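Local structure of heroin esterase (1LZL) at residues A[154-159]-A[168-173]; A[252-257]-A[267-272]; A[279-284]-A[305-310]. The protein probably hydrolyses acetyl esters such as those of heroin, as an esterase of the alpha/beta hydrolase fold. All coordinates share one frame; numbering follows the deposited sequence.

Contact 1: residues A[154-159]-A[168-173]; sequences IAVGGQ and GTVLKA. Unlike the reference sequence in segment 154-159: Gln159 (reference Glu).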
loop_
_atom_site.group_PDB
_atom_site.type_symbol
_atom_site.label_atom_id
_atom_site.label_comp_id
_atom_site.label_asym_id
_atom_site.label_seq_id
_atom_site.Cartn_x
_atom_site.Cartn_y
_atom_site.Cartn_z
ATOM N N ILE A 154 5.235 13.931 -7.531
ATOM C CA ILE A 154 4.329 13.223 -6.631
ATOM C C ILE A 154 4.482 11.722 -6.885
ATOM O O ILE A 154 4.343 11.287 -8.034
ATOM C CB ILE A 154 2.868 13.639 -6.874
ATOM C CG1 ILE A 154 2.691 15.160 -6.689
ATOM C CG2 ILE A 154 1.906 12.825 -6.003
ATOM C CD1 ILE A 154 1.353 15.644 -7.221
ATOM N N ALA A 155 4.751 10.984 -5.824
ATOM C CA ALA A 155 4.711 9.516 -5.875
ATOM C C ALA A 155 3.396 9.030 -5.251
ATOM O O ALA A 155 2.943 9.670 -4.299
ATOM C CB ALA A 155 5.896 8.852 -5.178
ATOM N N VAL A 156 2.833 7.930 -5.693
ATOM C CA VAL A 156 1.677 7.298 -5.038
ATOM C C VAL A 156 2.138 5.900 -4.662
ATOM O O VAL A 156 2.698 5.196 -5.534
ATOM C CB VAL A 156 0.446 7.266 -5.936
ATOM C CG1 VAL A 156 -0.689 6.535 -5.205
ATOM C CG2 VAL A 156 0.016 8.694 -6.286
ATOM N N GLY A 157 1.924 5.488 -3.418
ATOM C CA GLY A 157 2.385 4.168 -3.011
ATOM C C GLY A 157 1.572 3.597 -1.892
ATOM O O GLY A 157 0.805 4.310 -1.216
ATOM N N GLY A 158 1.707 2.298 -1.626
ATOM C CA GLY A 158 1.037 1.731 -0.468
ATOM C C GLY A 158 1.475 0.280 -0.291
ATOM O O GLY A 158 2.192 -0.251 -1.135
ATOM N N GLN A 159 1.025 -0.319 0.814
ATOM C CA GLN A 159 1.365 -1.696 1.123
ATOM C C GLN A 159 0.106 -2.557 1.138
ATOM O O GLN A 159 -0.916 -2.100 1.695
ATOM C CB GLN A 159 2.040 -1.763 2.526
ATOM C CG GLN A 159 2.506 -3.145 2.945
ATOM C CD GLN A 159 3.315 -3.193 4.223
ATOM O OE1 GLN A 159 4.221 -4.006 4.401
ATOM N NE2 GLN A 159 3.001 -2.309 5.168
ATOM N N GLY A 168 -4.879 1.420 -8.058
ATOM C CA GLY A 168 -6.139 1.891 -8.581
ATOM C C GLY A 168 -6.198 3.403 -8.694
ATOM O O GLY A 168 -6.747 3.945 -9.698
ATOM N N THR A 169 -5.648 4.081 -7.687
ATOM C CA THR A 169 -5.543 5.532 -7.721
ATOM C C THR A 169 -4.655 5.991 -8.877
ATOM O O THR A 169 -4.977 7.007 -9.537
ATOM C CB THR A 169 -4.958 6.032 -6.386
ATOM O OG1 THR A 169 -5.930 5.671 -5.364
ATOM C CG2 THR A 169 -4.824 7.543 -6.397
ATOM N N VAL A 170 -3.574 5.295 -9.153
ATOM C CA VAL A 170 -2.671 5.661 -10.257
ATOM C C VAL A 170 -3.332 5.397 -11.598
ATOM O O VAL A 170 -3.199 6.263 -12.493
ATOM C CB VAL A 170 -1.327 4.933 -10.094
ATOM C CG1 VAL A 170 -0.478 5.030 -11.377
ATOM C CG2 VAL A 170 -0.567 5.493 -8.891
ATOM N N LEU A 171 -4.089 4.334 -11.763
ATOM C CA LEU A 171 -4.895 4.110 -12.960
ATOM C C LEU A 171 -5.888 5.263 -13.131
ATOM O O LEU A 171 -6.003 5.812 -14.239
ATOM C CB LEU A 171 -5.654 2.780 -12.947
ATOM C CG LEU A 171 -4.734 1.595 -13.276
ATOM C CD1 LEU A 171 -5.357 0.313 -12.737
ATOM C CD2 LEU A 171 -4.507 1.542 -14.791
ATOM N N LYS A 172 -6.594 5.617 -12.051
ATOM C CA LYS A 172 -7.598 6.676 -12.110
ATOM C C LYS A 172 -6.955 7.994 -12.466
ATOM O O LYS A 172 -7.499 8.768 -13.305
ATOM C CB LYS A 172 -8.334 6.746 -10.749
ATOM C CG LYS A 172 -9.467 7.784 -10.812
ATOM C CD LYS A 172 -10.445 7.517 -9.661
ATOM C CE LYS A 172 -11.377 6.369 -10.083
ATOM N NZ LYS A 172 -12.733 6.840 -10.532
ATOM N N ALA A 173 -5.790 8.311 -11.926
ATOM C CA ALA A 173 -5.069 9.568 -12.195
ATOM C C ALA A 173 -4.694 9.659 -13.670
ATOM O O ALA A 173 -4.904 10.704 -14.311
ATOM C CB ALA A 173 -3.861 9.723 -11.273
#
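Val156 and Val170 meet in a small, wholly apolar contact between a central strand of the sheet and the helix that follows it in the chain. The strand runs through residues 153-159 and the helix through 161-176. The two valines carry most of the 110 Å² buried here, and all residues that touch are buried. The backbones stay well apart, with 7.0 Å between Val156 CA and Val170 CA.

One methyl does most of the work. Val170 CG2 lies 3.6 Å from Val156 CB and 3.8 Å from Val156 CG1. The other branch, Val156 CG2, is also near, 4.2 Å from Val170 CG2. The methyl of the helix therefore rests against the branch point of the strand valine and reaches both of its arms. The two valines pass flank to flank and do not meet end to end. At Val170, CG1 is turned anti to the backbone N (chi1 167°), which leaves CG2 beside that N and facing the strand.

Thr169 adds a looser touch. Its methyl CG2 is 4.4 Å from Val156 CG1. The hydroxyl has a separate task: OG1 is hydrogen-bonded to Leu165 O, one turn back in the same helix. The polar end of this buried threonine is thus satisfied within its own helix, and its methyl is left for packing. Thr169 also touches Val130 and Cys133 of helix 128-142, while Val170 reaches Gln184 on the next strand.

Strand 153-159, helix 161-176 and strand 183-187 form a beta-alpha-beta unit with parallel strands. Gly158 belongs to a GxSxG sequence at the turn between strand and helix, consistent with the nucleophile elbow of the alpha/beta hydrolase fold.

Contact 2: residues A[252-257]-A[267-272]; sequences TYLSTM and IEYALR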
loop_
_atom_site.group_PDB
_atom_site.type_symbol
_atom_site.label_atom_id
_atom_site.label_comp_id
_atom_site.label_asym_id
_atom_site.label_seq_id
_atom_site.Cartn_x
_atom_site.Cartn_y
_atom_site.Cartn_z
ATOM N N THR A 252 7.626 2.393 -11.846
ATOM C CA THR A 252 7.046 1.682 -10.711
ATOM C C THR A 252 8.063 0.809 -10.006
ATOM O O THR A 252 8.924 0.228 -10.665
ATOM C CB THR A 252 5.932 0.780 -11.270
ATOM O OG1 THR A 252 4.909 1.639 -11.808
ATOM C CG2 THR A 252 5.262 -0.122 -10.210
ATOM N N TYR A 253 7.940 0.679 -8.700
ATOM C CA TYR A 253 8.668 -0.279 -7.899
ATOM C C TYR A 253 7.602 -1.257 -7.395
ATOM O O TYR A 253 6.576 -0.776 -6.868
ATOM C CB TYR A 253 9.389 0.375 -6.717
ATOM C CG TYR A 253 10.075 -0.642 -5.810
ATOM C CD1 TYR A 253 9.428 -1.228 -4.727
ATOM C CD2 TYR A 253 11.387 -1.040 -6.083
ATOM C CE1 TYR A 253 10.046 -2.160 -3.922
ATOM C CE2 TYR A 253 12.065 -1.973 -5.275
ATOM C CZ TYR A 253 11.363 -2.517 -4.207
ATOM O OH TYR A 253 11.938 -3.443 -3.360
ATOM N N LEU A 254 7.818 -2.560 -7.486
ATOM C CA LEU A 254 6.843 -3.537 -6.949
ATOM C C LEU A 254 7.604 -4.635 -6.239
ATOM O O LEU A 254 8.504 -5.249 -6.853
ATOM C CB LEU A 254 5.980 -4.104 -8.087
ATOM C CG LEU A 254 4.685 -4.790 -7.653
ATOM C CD1 LEU A 254 3.649 -4.771 -8.753
ATOM C CD2 LEU A 254 4.936 -6.250 -7.230
ATOM N N SER A 255 7.329 -4.892 -4.972
ATOM C CA SER A 255 7.951 -5.990 -4.247
ATOM C C SER A 255 6.914 -7.039 -3.876
ATOM O O SER A 255 5.739 -6.768 -3.597
ATOM C CB SER A 255 8.680 -5.493 -2.983
ATOM O OG SER A 255 7.711 -4.857 -2.122
ATOM N N THR A 256 7.352 -8.301 -3.861
ATOM C CA THR A 256 6.547 -9.443 -3.427
ATOM C C THR A 256 7.391 -10.296 -2.490
ATOM O O THR A 256 8.628 -10.212 -2.381
ATOM C CB THR A 256 6.078 -10.273 -4.646
ATOM O OG1 THR A 256 7.235 -10.734 -5.372
ATOM C CG2 THR A 256 5.216 -9.445 -5.594
ATOM N N MET A 257 6.702 -11.165 -1.737
ATOM C CA MET A 257 7.302 -12.061 -0.762
ATOM C C MET A 257 7.040 -13.503 -1.168
ATOM O O MET A 257 6.027 -13.802 -1.771
ATOM C CB MET A 257 6.757 -11.780 0.631
ATOM C CG MET A 257 6.906 -10.331 1.056
ATOM S SD MET A 257 8.604 -9.815 1.334
ATOM C CE MET A 257 8.677 -8.236 0.531
ATOM N N ILE A 267 3.875 -10.188 -9.201
ATOM C CA ILE A 267 4.836 -10.426 -10.296
ATOM C C ILE A 267 4.136 -10.272 -11.641
ATOM O O ILE A 267 4.710 -9.646 -12.532
ATOM C CB ILE A 267 5.464 -11.839 -10.146
ATOM C CG1 ILE A 267 6.285 -11.943 -8.875
ATOM C CG2 ILE A 267 6.303 -12.220 -11.369
ATOM C CD1 ILE A 267 6.788 -13.329 -8.518
ATOM N N GLU A 268 2.914 -10.808 -11.784
ATOM C CA GLU A 268 2.232 -10.671 -13.073
ATOM C C GLU A 268 1.920 -9.238 -13.435
ATOM O O GLU A 268 2.023 -8.852 -14.591
ATOM C CB GLU A 268 0.891 -11.478 -13.049
ATOM C CG GLU A 268 1.157 -12.969 -13.085
ATOM C CD GLU A 268 -0.084 -13.851 -12.988
ATOM O OE1 GLU A 268 -1.232 -13.310 -12.884
ATOM O OE2 GLU A 268 0.105 -15.088 -13.005
ATOM N N TYR A 269 1.542 -8.432 -12.441
ATOM C CA TYR A 269 1.251 -7.015 -12.763
ATOM C C TYR A 269 2.512 -6.298 -13.185
ATOM O O TYR A 269 2.544 -5.510 -14.140
ATOM C CB TYR A 269 0.648 -6.343 -11.553
ATOM C CG TYR A 269 -0.048 -5.018 -11.801
ATOM C CD1 TYR A 269 -1.215 -4.979 -12.548
ATOM C CD2 TYR A 269 0.450 -3.807 -11.274
ATOM C CE1 TYR A 269 -1.866 -3.777 -12.777
ATOM C CE2 TYR A 269 -0.209 -2.596 -11.484
ATOM C CZ TYR A 269 -1.379 -2.614 -12.248
ATOM O OH TYR A 269 -2.047 -1.412 -12.479
ATOM N N ALA A 270 3.631 -6.550 -12.473
ATOM C CA ALA A 270 4.908 -5.950 -12.820
ATOM C C ALA A 270 5.328 -6.341 -14.237
ATOM O O ALA A 270 5.813 -5.489 -15.009
ATOM C CB ALA A 270 5.996 -6.384 -11.837
ATOM N N LEU A 271 5.154 -7.623 -14.558
ATOM C CA LEU A 271 5.521 -8.080 -15.905
ATOM C C LEU A 271 4.672 -7.381 -16.944
ATOM O O LEU A 271 5.177 -6.923 -17.970
ATOM C CB LEU A 271 5.417 -9.622 -15.961
ATOM C CG LEU A 271 5.655 -10.225 -17.344
ATOM C CD1 LEU A 271 7.068 -9.921 -17.820
ATOM C CD2 LEU A 271 5.360 -11.743 -17.318
ATOM N N ARG A 272 3.351 -7.250 -16.725
ATOM C CA ARG A 272 2.510 -6.585 -17.704
ATOM C C ARG A 272 2.822 -5.108 -17.774
ATOM O O ARG A 272 2.770 -4.518 -18.865
ATOM C CB ARG A 272 1.052 -6.818 -17.338
ATOM C CG ARG A 272 0.687 -8.282 -17.603
ATOM C CD ARG A 272 -0.677 -8.609 -16.991
ATOM N NE ARG A 272 -1.584 -7.621 -17.415
ATOM C CZ ARG A 272 -2.591 -6.852 -17.210
ATOM N NH1 ARG A 272 -3.229 -6.841 -16.054
ATOM N NH2 ARG A 272 -2.935 -6.083 -18.240
#
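Leu254 and Thr256 of strand 252-257 pack against helix 263-275 in a beta-alpha-beta unit that strand 280-285 completes. This belongs to the alpha/beta hydrolase fold. Strand and helix run nearly antiparallel, as expected when the chain turns back over the sheet. The axes of segments 252-257 and 267-272 approach to 8.9 Å, with 155° between their directions. The contact buries 192 Å².

The apolar part centres on one methyl, Leu254 CD1. It lies 4.2 Å from Ala270 CB and 4.1 Å from Ala270 N, so it sits against the helix backbone where the small alanine side chain allows it. Leu254 CD1 also comes to the edge of the Tyr269 ring, near its plane, 4.2 Å from Tyr269 CD2. The leucine lies roughly perpendicular to the tyrosine. Leu254 CG stands anti to the backbone N (chi1 -163°), and the side chain reaches out from the strand to the helix. Leu186 of the neighbouring strand also touches Leu254, and Leu282 of strand 280-285 touches Ala270.

The mixed part lies at the partly exposed Ile267, where a threonine meets an isoleucine. Thr256 CG2 is 3.9 Å from Ile267 N, so the methyl faces the helix backbone. The hydroxyl is buried but has a partner elsewhere, since Thr256 OG1 is hydrogen-bonded to Ser284 OG. Toward the helix this oxygen makes a van der Waals touch alone, with Thr256 OG1 3.8 Å from Ile267 CG1 and 4.1 Å from Ile267 CD1.

Contact 3: residues A[279-284]-A[305-310]; sequences SVELHS and AAEALT. Unlike the reference sequence in segment 305-310: Glu307 (reference Lys), Ala308 (reference Pro), Leu309 (reference His), Thr310 (reference Cys).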
loop_
_atom_site.group_PDB
_atom_site.type_symbol
_atom_site.label_atom_id
_atom_site.label_comp_id
_atom_site.label_asym_id
_atom_site.label_seq_id
_atom_site.Cartn_x
_atom_site.Cartn_y
_atom_site.Cartn_z
ATOM N N SER A 279 8.713 1.638 -17.053
ATOM C CA SER A 279 9.943 1.328 -16.338
ATOM C C SER A 279 9.559 0.700 -14.981
ATOM O O SER A 279 8.849 1.364 -14.198
ATOM C CB SER A 279 10.822 2.542 -16.144
ATOM O OG SER A 279 12.030 2.216 -15.465
ATOM N N VAL A 280 10.009 -0.527 -14.728
ATOM C CA VAL A 280 9.637 -1.199 -13.473
ATOM C C VAL A 280 10.866 -1.816 -12.807
ATOM O O VAL A 280 11.714 -2.404 -13.479
ATOM C CB VAL A 280 8.594 -2.293 -13.717
ATOM C CG1 VAL A 280 8.124 -2.946 -12.399
ATOM C CG2 VAL A 280 7.383 -1.756 -14.465
ATOM N N GLU A 281 10.934 -1.712 -11.491
ATOM C CA GLU A 281 11.793 -2.538 -10.652
ATOM C C GLU A 281 10.864 -3.528 -9.959
ATOM O O GLU A 281 9.928 -3.117 -9.273
ATOM C CB GLU A 281 12.521 -1.711 -9.587
ATOM C CG GLU A 281 13.433 -2.577 -8.729
ATOM C CD GLU A 281 14.475 -1.818 -7.948
ATOM O OE1 GLU A 281 14.456 -0.546 -7.924
ATOM O OE2 GLU A 281 15.319 -2.464 -7.344
ATOM N N LEU A 282 11.135 -4.803 -10.189
ATOM C CA LEU A 282 10.371 -5.889 -9.581
ATOM C C LEU A 282 11.303 -6.676 -8.659
ATOM O O LEU A 282 12.403 -7.038 -9.096
ATOM C CB LEU A 282 9.787 -6.841 -10.646
ATOM C CG LEU A 282 9.231 -8.175 -10.097
ATOM C CD1 LEU A 282 8.052 -7.957 -9.144
ATOM C CD2 LEU A 282 8.830 -9.035 -11.293
ATOM N N HIS A 283 10.948 -6.894 -7.405
ATOM C CA HIS A 283 11.791 -7.689 -6.523
ATOM C C HIS A 283 10.933 -8.626 -5.691
ATOM O O HIS A 283 10.144 -8.147 -4.856
ATOM C CB HIS A 283 12.596 -6.736 -5.647
ATOM C CG HIS A 283 13.814 -7.391 -5.064
ATOM N ND1 HIS A 283 14.801 -6.636 -4.458
ATOM C CD2 HIS A 283 14.206 -8.673 -4.998
ATOM C CE1 HIS A 283 15.749 -7.458 -4.038
ATOM N NE2 HIS A 283 15.434 -8.715 -4.352
ATOM N N SER A 284 11.074 -9.932 -5.961
ATOM C CA SER A 284 10.463 -10.953 -5.084
ATOM C C SER A 284 11.552 -11.434 -4.155
ATOM O O SER A 284 12.602 -11.961 -4.576
ATOM C CB SER A 284 9.894 -12.074 -5.919
ATOM O OG SER A 284 8.924 -12.883 -5.224
ATOM N N ALA A 305 13.969 -2.725 3.156
ATOM C CA ALA A 305 13.756 -1.329 3.588
ATOM C C ALA A 305 14.708 -0.336 2.968
ATOM O O ALA A 305 14.346 0.773 2.557
ATOM C CB ALA A 305 13.826 -1.263 5.129
ATOM N N ALA A 306 15.982 -0.738 2.905
ATOM C CA ALA A 306 16.977 0.146 2.262
ATOM C C ALA A 306 16.650 0.353 0.802
ATOM O O ALA A 306 16.754 1.452 0.246
ATOM C CB ALA A 306 18.367 -0.435 2.450
ATOM N N GLU A 307 16.243 -0.752 0.148
ATOM C CA GLU A 307 15.935 -0.625 -1.282
ATOM C C GLU A 307 14.695 0.203 -1.508
ATOM O O GLU A 307 14.599 0.935 -2.489
ATOM C CB GLU A 307 15.711 -2.022 -1.847
ATOM C CG GLU A 307 15.359 -2.069 -3.338
ATOM C CD GLU A 307 15.419 -3.515 -3.810
ATOM O OE1 GLU A 307 16.534 -4.096 -3.932
ATOM O OE2 GLU A 307 14.351 -4.103 -4.054
ATOM N N ALA A 308 13.726 0.145 -0.608
ATOM C CA ALA A 308 12.510 0.960 -0.748
ATOM C C ALA A 308 12.899 2.438 -0.755
ATOM O O ALA A 308 12.432 3.212 -1.571
ATOM C CB ALA A 308 11.508 0.663 0.342
ATOM N N LEU A 309 13.792 2.837 0.159
ATOM C CA LEU A 309 14.212 4.251 0.181
ATOM C C LEU A 309 15.005 4.635 -1.072
ATOM O O LEU A 309 14.778 5.708 -1.627
ATOM C CB LEU A 309 15.056 4.487 1.432
ATOM C CG LEU A 309 14.331 4.477 2.776
ATOM C CD1 LEU A 309 15.362 4.784 3.869
ATOM C CD2 LEU A 309 13.182 5.471 2.859
ATOM N N THR A 310 15.905 3.737 -1.489
ATOM C CA THR A 310 16.648 3.964 -2.729
ATOM C C THR A 310 15.689 4.149 -3.908
ATOM O O THR A 310 15.803 5.053 -4.747
ATOM C CB THR A 310 17.633 2.827 -3.004
ATOM O OG1 THR A 310 18.675 2.921 -2.006
ATOM C CG2 THR A 310 18.330 3.011 -4.330
#
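His283 and Glu307 form the tight part of this surface contact, a histidine-carboxylate hydrogen bond between edge strand 280-285 and helix 299-315. His283 ND1 donates to Glu307 OE2 over 2.6 Å, with an N-H...O angle of 163°. OE2 accepts through its syn lone pair and lies almost in the ring plane. Ring and carboxylate planes are 27° apart. The CA atoms of His283 and Glu307 are 9.7 Å apart. The extended chain of Glu307, with CG anti to the backbone N (chi1 179°), spans that gap. Tyr253 OH is also hydrogen-bonded to OE2, and Phe285 stacks on the histidine ring.

The loose side is Glu281, partly exposed and at the margin of the contact. It reaches up from the strand to meet the incoming Glu307, and Glu281 OE2 is 3.8 Å from Glu307 OE2. A leucine in place of His283 would probably leave Glu307 without its ring N-H donor and with less to offset the nearby Glu281.

Two like charges this close would probably be costly if both were ionised. A positively charged His283 would probably offset them. The bonds from His283 and Tyr253 to Glu307 OE2 probably help this carboxylate sit near Glu281.

How the contacts relate
The contacts follow one another along the chain, contact 1 first and contact 3 last, and all reach the same mixed sheet. Strands 153-159, 183-187, 252-257 and 280-285 lie side by side in that order, the last at the sheet's edge. Contacts 1 and 2 have centres 14 Å apart and touch where Leu171 CD1 meets Tyr269 OH. Contacts 2 and 3 are closer, about 10 Å between centres. Their strands are neighbours in the sheet, and Tyr253 and Glu307 join the two contacts. Contacts 1 and 3 do not touch. Helix 263-275 leads into strand 280-285. The three contacts run from the sheet's middle to its edge, where helices 263-275 and 299-315 cover opposite faces of the last strand.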